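Local atomic coordinates of uncharacterized protein (Bacteroides ovatus, PDB entry 5CAG), a protein that probably anchors a fimbrium at the outer membrane, as a predicted lipoprotein of the FimB/Mfa2 family. Residues 147-159 against 272-286. Sequence-based numbering, arbitrary orientation.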
ATOM      1  N   TYR A 147      -3.299   1.519 -10.798  1.00 75.15           N
ATOM      2  CA  TYR A 147      -2.895   1.203 -12.168  1.00 75.94           C
ATOM      3  C   TYR A 147      -4.058   0.563 -12.923  1.00 79.71           C
ATOM      4  O   TYR A 147      -4.933  -0.065 -12.315  1.00 80.06           O
ATOM      5  CB  TYR A 147      -1.709   0.250 -12.184  1.00 77.62           C
ATOM      6  CG  TYR A 147      -0.483   0.689 -11.420  1.00 79.92           C
ATOM      7  CD1 TYR A 147      -0.357   0.426 -10.059  1.00 80.26           C
ATOM      8  CD2 TYR A 147       0.620   1.221 -12.084  1.00 82.46           C
ATOM      9  CE1 TYR A 147       0.794   0.772  -9.357  1.00 80.13           C
ATOM     10  CE2 TYR A 147       1.784   1.562 -11.394  1.00 83.68           C
ATOM     11  CZ  TYR A 147       1.867   1.336 -10.027  1.00 87.14           C
ATOM     12  OH  TYR A 147       3.009   1.680  -9.329  1.00 84.39           O
ATOM     13  N   SER A 148      -4.063   0.722 -14.242  1.00 75.42           N
ATOM     14  CA  SER A 148      -5.042   0.131 -15.146  1.00 75.56           C
ATOM     15  C   SER A 148      -4.361  -0.111 -16.483  1.00 82.68           C
ATOM     16  O   SER A 148      -3.406   0.594 -16.815  1.00 84.56           O
ATOM     17  CB  SER A 148      -6.269   1.031 -15.310  1.00 79.28           C
ATOM     18  OG  SER A 148      -6.018   2.221 -16.047  1.00 91.31           O
ATOM     19  N   PHE A 149      -4.829  -1.095 -17.251  1.00 79.02           N
ATOM     20  CA  PHE A 149      -4.301  -1.353 -18.588  1.00 80.11           C
ATOM     21  C   PHE A 149      -5.332  -2.091 -19.420  1.00 84.62           C
ATOM     22  O   PHE A 149      -6.333  -2.604 -18.900  1.00 82.40           O
ATOM     23  CB  PHE A 149      -2.984  -2.149 -18.545  1.00 81.63           C
ATOM     24  CG  PHE A 149      -3.155  -3.602 -18.162  1.00 82.02           C
ATOM     25  CD1 PHE A 149      -3.408  -4.570 -19.130  1.00 85.25           C
ATOM     26  CD2 PHE A 149      -3.084  -4.001 -16.835  1.00 81.86           C
ATOM     27  CE1 PHE A 149      -3.608  -5.901 -18.772  1.00 84.59           C
ATOM     28  CE2 PHE A 149      -3.253  -5.344 -16.488  1.00 83.60           C
ATOM     29  CZ  PHE A 149      -3.523  -6.281 -17.459  1.00 81.86           C
ATOM     30  N   ALA A 150      -5.064  -2.159 -20.714  1.00 83.51           N
ATOM     31  CA  ALA A 150      -5.864  -2.910 -21.659  1.00 84.73           C
ATOM     32  C   ALA A 150      -4.926  -3.527 -22.692  1.00 90.33           C
ATOM     33  O   ALA A 150      -3.977  -2.868 -23.125  1.00 90.61           O
ATOM     34  CB  ALA A 150      -6.906  -2.019 -22.313  1.00 86.83           C
ATOM     35  N   VAL A 151      -5.103  -4.817 -22.996  1.00 85.98           N
ATOM     36  CA  VAL A 151      -4.248  -5.439 -23.985  1.00 87.33           C
ATOM     37  C   VAL A 151      -5.116  -6.291 -24.907  1.00 93.86           C
ATOM     38  O   VAL A 151      -6.094  -6.912 -24.488  1.00 92.38           O
ATOM     39  CB  VAL A 151      -3.046  -6.191 -23.384  1.00 89.65           C
ATOM     40  CG1 VAL A 151      -3.480  -7.332 -22.492  1.00 87.50           C
ATOM     41  CG2 VAL A 151      -2.096  -6.681 -24.463  1.00 92.05           C
ATOM     42  N   GLU A 152      -4.788  -6.237 -26.183  1.00 93.55           N
ATOM     43  CA  GLU A 152      -5.496  -6.951 -27.221  1.00 95.49           C
ATOM     44  C   GLU A 152      -5.123  -8.435 -27.183  1.00 98.69           C
ATOM     45  O   GLU A 152      -3.934  -8.751 -27.102  1.00 99.79           O
ATOM     46  CB  GLU A 152      -5.108  -6.310 -28.545  1.00100.60           C
ATOM     47  CG  GLU A 152      -6.137  -6.406 -29.643  1.00115.12           C
ATOM     48  CD  GLU A 152      -5.619  -5.727 -30.891  1.00138.43           C
ATOM     49  OE1 GLU A 152      -5.548  -4.476 -30.891  1.00143.30           O
ATOM     50  OE2 GLU A 152      -5.202  -6.448 -31.829  1.00122.49           O
ATOM     51  N   ALA A 153      -6.131  -9.345 -27.219  1.00 93.29           N
ATOM     52  CA  ALA A 153      -5.912 -10.798 -27.202  1.00 91.95           C
ATOM     53  C   ALA A 153      -6.914 -11.574 -28.100  1.00 97.58           C
ATOM     54  O   ALA A 153      -8.144 -11.439 -27.973  1.00 96.35           O
ATOM     55  CB  ALA A 153      -5.967 -11.317 -25.786  1.00 89.40           C
ATOM     56  N   LYS A 154      -6.356 -12.403 -29.006  1.00 96.77           N
ATOM     57  CA  LYS A 154      -7.115 -13.216 -29.961  1.00 99.12           C
ATOM     58  C   LYS A 154      -7.670 -14.477 -29.300  1.00102.83           C
ATOM     59  O   LYS A 154      -7.008 -15.084 -28.450  1.00100.91           O
ATOM     60  CB  LYS A 154      -6.223 -13.599 -31.161  1.00104.67           C
ATOM     61  CG  LYS A 154      -6.958 -14.155 -32.393  1.00120.19           C
ATOM     62  CD  LYS A 154      -6.002 -14.498 -33.553  1.00129.62           C
ATOM     63  CE  LYS A 154      -6.602 -15.451 -34.570  1.00137.20           C
ATOM     64  NZ  LYS A 154      -5.654 -15.779 -35.681  1.00146.88           N
ATOM     65  N   GLY A 155      -8.870 -14.864 -29.721  1.00100.73           N
ATOM     66  CA  GLY A 155      -9.521 -16.085 -29.267  1.00100.11           C
ATOM     67  C   GLY A 155      -9.920 -16.117 -27.810  1.00100.48           C
ATOM     68  O   GLY A 155      -9.731 -17.132 -27.129  1.00 99.30           O
ATOM     69  N   LEU A 156     -10.524 -15.032 -27.331  1.00 94.20           N
ATOM     70  CA  LEU A 156     -10.965 -15.027 -25.950  1.00 90.15           C
ATOM     71  C   LEU A 156     -12.218 -15.874 -25.822  1.00 94.89           C
ATOM     72  O   LEU A 156     -12.594 -16.237 -24.706  1.00 95.25           O
ATOM     73  CB  LEU A 156     -11.192 -13.597 -25.421  1.00 88.21           C
ATOM     74  CG  LEU A 156      -9.980 -12.674 -25.327  1.00 89.76           C
ATOM     75  CD1 LEU A 156     -10.421 -11.302 -25.039  1.00 88.75           C
ATOM     76  CD2 LEU A 156      -8.997 -13.120 -24.260  1.00 86.02           C
ATOM     77  N   GLU A 157     -12.842 -16.243 -26.959  1.00 92.54           N
ATOM     78  CA  GLU A 157     -14.032 -17.107 -26.972  1.00 93.30           C
ATOM     79  C   GLU A 157     -13.735 -18.448 -26.300  1.00 97.00           C
ATOM     80  O   GLU A 157     -14.644 -19.102 -25.795  1.00 96.66           O
ATOM     81  CB  GLU A 157     -14.560 -17.335 -28.406  1.00 97.84           C
ATOM     82  CG  GLU A 157     -13.628 -18.060 -29.370  1.00109.08           C
ATOM     83  CD  GLU A 157     -13.043 -17.198 -30.472  1.00136.95           C
ATOM     84  OE1 GLU A 157     -12.644 -16.040 -30.191  1.00132.64           O
ATOM     85  OE2 GLU A 157     -12.973 -17.695 -31.620  1.00131.31           O
ATOM     86  N   TYR A 158     -12.447 -18.837 -26.300  1.00 93.55           N
ATOM     87  CA  TYR A 158     -11.935 -20.065 -25.718  1.00 92.27           C
ATOM     88  C   TYR A 158     -11.584 -19.888 -24.230  1.00 91.07           C
ATOM     89  O   TYR A 158     -11.283 -20.877 -23.565  1.00 90.97           O
ATOM     90  CB  TYR A 158     -10.704 -20.535 -26.508  1.00 94.75           C
ATOM     91  CG  TYR A 158     -10.942 -20.665 -27.995  1.00100.31           C
ATOM     92  CD1 TYR A 158     -12.062 -21.327 -28.487  1.00103.73           C
ATOM     93  CD2 TYR A 158     -10.030 -20.155 -28.913  1.00103.54           C
ATOM     94  CE1 TYR A 158     -12.288 -21.449 -29.858  1.00107.78           C
ATOM     95  CE2 TYR A 158     -10.235 -20.288 -30.289  1.00107.71           C
ATOM     96  CZ  TYR A 158     -11.368 -20.935 -30.757  1.00116.04           C
ATOM     97  OH  TYR A 158     -11.590 -21.059 -32.110  1.00119.54           O
ATOM     98  N   VAL A 159     -11.645 -18.658 -23.703  1.00 83.04           N
ATOM     99  CA  VAL A 159     -11.291 -18.410 -22.314  1.00 79.99           C
ATOM    100  C   VAL A 159     -12.525 -18.472 -21.423  1.00 85.60           C
ATOM    101  O   VAL A 159     -13.568 -17.905 -21.757  1.00 87.95           O
ATOM    102  CB  VAL A 159     -10.538 -17.069 -22.112  1.00 81.57           C
ATOM    103  CG1 VAL A 159     -10.269 -16.823 -20.637  1.00 79.36           C
ATOM    104  CG2 VAL A 159      -9.227 -17.034 -22.890  1.00 82.06           C
ATOM    105  N   PRO A 272      -8.590   2.544 -19.943  1.00100.86           N
ATOM    106  CA  PRO A 272      -7.250   2.108 -19.553  1.00 96.80           C
ATOM    107  C   PRO A 272      -6.275   2.140 -20.709  1.00 96.44           C
ATOM    108  O   PRO A 272      -6.665   1.903 -21.852  1.00 97.94           O
ATOM    109  CB  PRO A 272      -7.476   0.696 -19.024  1.00 97.17           C
ATOM    110  CG  PRO A 272      -8.917   0.670 -18.637  1.00102.24           C
ATOM    111  CD  PRO A 272      -9.573   1.473 -19.719  1.00100.68           C
ATOM    112  N   PRO A 273      -5.015   2.514 -20.413  1.00 89.24           N
ATOM    113  CA  PRO A 273      -3.988   2.593 -21.461  1.00 90.33           C
ATOM    114  C   PRO A 273      -3.741   1.274 -22.189  1.00 94.98           C
ATOM    115  O   PRO A 273      -3.610   0.230 -21.534  1.00 94.02           O
ATOM    116  CB  PRO A 273      -2.725   2.979 -20.678  1.00 91.06           C
ATOM    117  CG  PRO A 273      -3.176   3.518 -19.419  1.00 93.68           C
ATOM    118  CD  PRO A 273      -4.450   2.836 -19.090  1.00 88.43           C
ATOM    119  N   GLU A 274      -3.646   1.306 -23.534  1.00 93.05           N
ATOM    120  CA  GLU A 274      -3.363   0.067 -24.269  1.00 93.03           C
ATOM    121  C   GLU A 274      -1.869  -0.292 -24.158  1.00 97.61           C
ATOM    122  O   GLU A 274      -0.989   0.564 -24.286  1.00100.52           O
ATOM    123  CB  GLU A 274      -3.832   0.100 -25.751  1.00 97.05           C
ATOM    124  CG  GLU A 274      -3.440  -1.132 -26.568  1.00107.09           C
ATOM    125  CD  GLU A 274      -4.348  -1.530 -27.718  1.00138.00           C
ATOM    126  OE1 GLU A 274      -4.287  -0.867 -28.779  1.00131.44           O
ATOM    127  OE2 GLU A 274      -5.075  -2.542 -27.583  1.00140.02           O
ATOM    128  N   ILE A 275      -1.612  -1.563 -23.865  1.00 91.11           N
ATOM    129  CA  ILE A 275      -0.293  -2.139 -23.874  1.00 90.51           C
ATOM    130  C   ILE A 275      -0.166  -2.713 -25.292  1.00 97.60           C
ATOM    131  O   ILE A 275      -0.771  -3.735 -25.628  1.00 96.79           O
ATOM    132  CB  ILE A 275      -0.070  -3.158 -22.737  1.00 90.67           C
ATOM    133  CG1 ILE A 275      -0.213  -2.481 -21.368  1.00 89.03           C
ATOM    134  CG2 ILE A 275       1.298  -3.801 -22.873  1.00 91.87           C
ATOM    135  CD1 ILE A 275      -0.051  -3.405 -20.129  1.00 94.54           C
ATOM    136  N   GLU A 276       0.508  -1.953 -26.156  1.00 97.71           N
ATOM    137  CA  GLU A 276       0.774  -2.331 -27.542  1.00100.55           C
ATOM    138  C   GLU A 276       1.866  -3.399 -27.572  1.00103.58           C
ATOM    139  O   GLU A 276       2.875  -3.288 -26.859  1.00102.43           O
ATOM    140  CB  GLU A 276       1.180  -1.110 -28.379  1.00105.13           C
ATOM    141  CG  GLU A 276       0.074  -0.559 -29.261  1.00119.68           C
ATOM    142  CD  GLU A 276       0.312   0.864 -29.724  1.00149.33           C
ATOM    143  OE1 GLU A 276       1.010   1.055 -30.747  1.00155.65           O
ATOM    144  OE2 GLU A 276      -0.185   1.791 -29.044  1.00139.86           O
ATOM    145  N   LEU A 277       1.633  -4.458 -28.351  1.00 99.77           N
ATOM    146  CA  LEU A 277       2.577  -5.551 -28.467  1.00 99.87           C
ATOM    147  C   LEU A 277       3.106  -5.622 -29.880  1.00109.72           C
ATOM    148  O   LEU A 277       2.338  -5.362 -30.811  1.00111.59           O
ATOM    149  CB  LEU A 277       1.896  -6.874 -28.090  1.00 97.37           C
ATOM    150  CG  LEU A 277       1.651  -7.135 -26.606  1.00 97.90           C
ATOM    151  CD1 LEU A 277       0.745  -8.333 -26.417  1.00 96.69           C
ATOM    152  CD2 LEU A 277       2.948  -7.381 -25.860  1.00100.37           C
ATOM    153  N   PRO A 278       4.385  -6.003 -30.104  1.00109.00           N
ATOM    154  CA  PRO A 278       4.844  -6.173 -31.499  1.00113.63           C
ATOM    155  C   PRO A 278       4.001  -7.258 -32.179  1.00121.05           C
ATOM    156  O   PRO A 278       3.446  -8.098 -31.450  1.00116.92           O
ATOM    157  CB  PRO A 278       6.312  -6.584 -31.356  1.00116.96           C
ATOM    158  CG  PRO A 278       6.450  -7.086 -29.972  1.00117.56           C
ATOM    159  CD  PRO A 278       5.429  -6.385 -29.129  1.00109.21           C
ATOM    160  N   PRO A 279       3.857  -7.292 -33.534  1.00123.87           N
ATOM    161  CA  PRO A 279       2.986  -8.316 -34.157  1.00125.48           C
ATOM    162  C   PRO A 279       3.501  -9.751 -33.940  1.00133.79           C
ATOM    163  O   PRO A 279       2.748 -10.738 -34.018  1.00131.41           O
ATOM    164  CB  PRO A 279       2.952  -7.895 -35.617  1.00131.02           C
ATOM    165  CG  PRO A 279       3.269  -6.409 -35.563  1.00135.17           C
ATOM    166  CD  PRO A 279       4.359  -6.366 -34.555  1.00128.76           C
ATOM    167  N   ASP A 280       4.781  -9.819 -33.554  1.00134.84           N
ATOM    168  CA  ASP A 280       5.557 -10.987 -33.180  1.00136.04           C
ATOM    169  C   ASP A 280       5.050 -11.579 -31.828  1.00132.04           C
ATOM    170  O   ASP A 280       4.822 -12.786 -31.731  1.00131.03           O
ATOM    171  CB  ASP A 280       7.033 -10.523 -33.093  1.00141.97           C
ATOM    172  CG  ASP A 280       8.053 -11.540 -32.608  1.00163.15           C
ATOM    173  OD1 ASP A 280       8.024 -12.702 -33.103  1.00166.31           O
ATOM    174  OD2 ASP A 280       8.940 -11.151 -31.807  1.00170.70           O
ATOM    175  N   ASP A 281       4.851 -10.718 -30.809  1.00123.62           N
ATOM    176  CA  ASP A 281       4.424 -11.092 -29.450  1.00118.61           C
ATOM    177  C   ASP A 281       2.901 -10.939 -29.207  1.00116.57           C
ATOM    178  O   ASP A 281       2.490 -10.772 -28.056  1.00112.93           O
ATOM    179  CB  ASP A 281       5.173 -10.214 -28.415  1.00119.34           C
ATOM    180  CG  ASP A 281       6.693 -10.263 -28.430  1.00136.92           C
ATOM    181  OD1 ASP A 281       7.261 -10.870 -29.366  1.00142.21           O
ATOM    182  OD2 ASP A 281       7.316  -9.633 -27.547  1.00142.03           O
ATOM    183  N   LYS A 282       2.067 -10.996 -30.256  1.00112.47           N
ATOM    184  CA  LYS A 282       0.619 -10.811 -30.104  1.00109.23           C
ATOM    185  C   LYS A 282       0.017 -11.904 -29.206  1.00109.76           C
ATOM    186  O   LYS A 282       0.485 -13.037 -29.264  1.00112.18           O
ATOM    187  CB  LYS A 282      -0.050 -10.780 -31.487  1.00114.18           C
ATOM    188  CG  LYS A 282      -0.448  -9.361 -31.935  1.00128.40           C
ATOM    189  CD  LYS A 282      -0.355  -9.101 -33.458  1.00148.18           C
ATOM    190  CE  LYS A 282      -1.173  -9.968 -34.411  1.00160.83           C
ATOM    191  NZ  LYS A 282      -0.781  -9.753 -35.839  1.00165.74           N
ATOM    192  N   ILE A 283      -0.958 -11.579 -28.335  1.00100.23           N
ATOM    193  CA  ILE A 283      -1.514 -12.646 -27.488  1.00 96.25           C
ATOM    194  C   ILE A 283      -2.579 -13.409 -28.273  1.00100.78           C
ATOM    195  O   ILE A 283      -3.553 -12.815 -28.740  1.00100.25           O
ATOM    196  CB  ILE A 283      -2.064 -12.143 -26.117  1.00 94.76           C
ATOM    197  CG1 ILE A 283      -0.928 -11.704 -25.197  1.00 93.56           C
ATOM    198  CG2 ILE A 283      -2.886 -13.215 -25.418  1.00 92.56           C
ATOM    199  CD1 ILE A 283      -1.312 -10.658 -24.218  1.00 93.39           C
ATOM    200  N   GLU A 284      -2.406 -14.721 -28.394  1.00 98.65           N
ATOM    201  CA  GLU A 284      -3.414 -15.548 -29.034  1.00100.14           C
ATOM    202  C   GLU A 284      -3.689 -16.771 -28.193  1.00103.50           C
ATOM    203  O   GLU A 284      -2.766 -17.527 -27.901  1.00104.25           O
ATOM    204  CB  GLU A 284      -3.001 -15.960 -30.454  1.00105.64           C
ATOM    205  CG  GLU A 284      -3.978 -16.935 -31.109  1.00120.59           C
ATOM    206  CD  GLU A 284      -3.881 -17.145 -32.609  1.00143.72           C
ATOM    207  OE1 GLU A 284      -2.991 -16.547 -33.260  1.00138.97           O
ATOM    208  OE2 GLU A 284      -4.742 -17.883 -33.141  1.00132.58           O
ATOM    209  N   VAL A 285      -4.957 -16.979 -27.830  1.00 99.01           N
ATOM    210  CA  VAL A 285      -5.383 -18.174 -27.100  1.00 98.13           C
ATOM    211  C   VAL A 285      -5.714 -19.247 -28.151  1.00107.43           C
ATOM    212  O   VAL A 285      -6.543 -19.020 -29.044  1.00109.30           O
ATOM    213  CB  VAL A 285      -6.546 -17.926 -26.109  1.00 98.06           C
ATOM    214  CG1 VAL A 285      -6.974 -19.224 -25.438  1.00 97.17           C
ATOM    215  CG2 VAL A 285      -6.153 -16.894 -25.064  1.00 95.22           C
ATOM    216  N   ASP A 286      -5.022 -20.388 -28.071  1.00105.09           N
ATOM    217  CA  ASP A 286      -5.214 -21.477 -29.021  1.00107.27           C
ATOM    218  C   ASP A 286      -6.430 -22.293 -28.632  1.00109.49           C
ATOM    219  O   ASP A 286      -6.602 -22.605 -27.451  1.00107.35           O
ATOM    220  CB  ASP A 286      -3.956 -22.349 -29.102  1.00110.80           C
ATOM    221  CG  ASP A 286      -2.706 -21.567 -29.468  1.00122.91           C
ATOM    222  OD1 ASP A 286      -2.670 -20.980 -30.582  1.00126.04           O
ATOM    223  OD2 ASP A 286      -1.769 -21.530 -28.642  1.00125.66           O
TER
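Phe149 and Ile275 meet on an apolar face, where CD1 of Ile275 lies against CB and the ring of Phe149, 3.6 Å from CB. Val151 holds CG2 anti to its backbone N, which aims that methyl at Leu277 CD1 (3.8 Å) and Ile283 CD1. The single methyl of Ala153 lies on the same face as Ile283 and touches its CG2 at 3.6 Å. Beyond the turn at Gly155, whose positive phi suits glycine, Val285 crosses Val159 at about a right angle, CG2 to CG2.

The other face is largely polar. Lys154 and Glu284 stretch out side by side, pointing the same way, so that their aliphatic parts pack and NZ forms a salt bridge with Glu284 OE2 at 3.4 Å. Glu152 OE1 and Glu274 OE2 are like charges 3.9 Å apart, which may favour protonation of one of them.

Backbone bonds join 272-286 to strand 134-154 in two short, weakly bonded parallel pairings, with a loop between: Ala150 N to Pro273 O and Ile275 N to Ala150 O (2.8 Å), then Lys154 N to Ile283 O and Val285 N to Lys154 O (2.9 Å). Proline has no N-H to donate, but Pro273 pairs through its O, so its ring costs no bond there.

The tail thus adds parallel strands to one edge of this part of strand 134-154, in a beta-rich protein whose sequence family belongs to the transthyretin clan. Strand 197-205 pairs antiparallel with the other edge, and Leu233 and Leu235 of strand 232-239 meet Phe149 and Val151. Leu258 of helix 255-258 touches Phe149 and Ile275, while Gln245 of strand 244-250 bonds Glu284 O and Asp286 N.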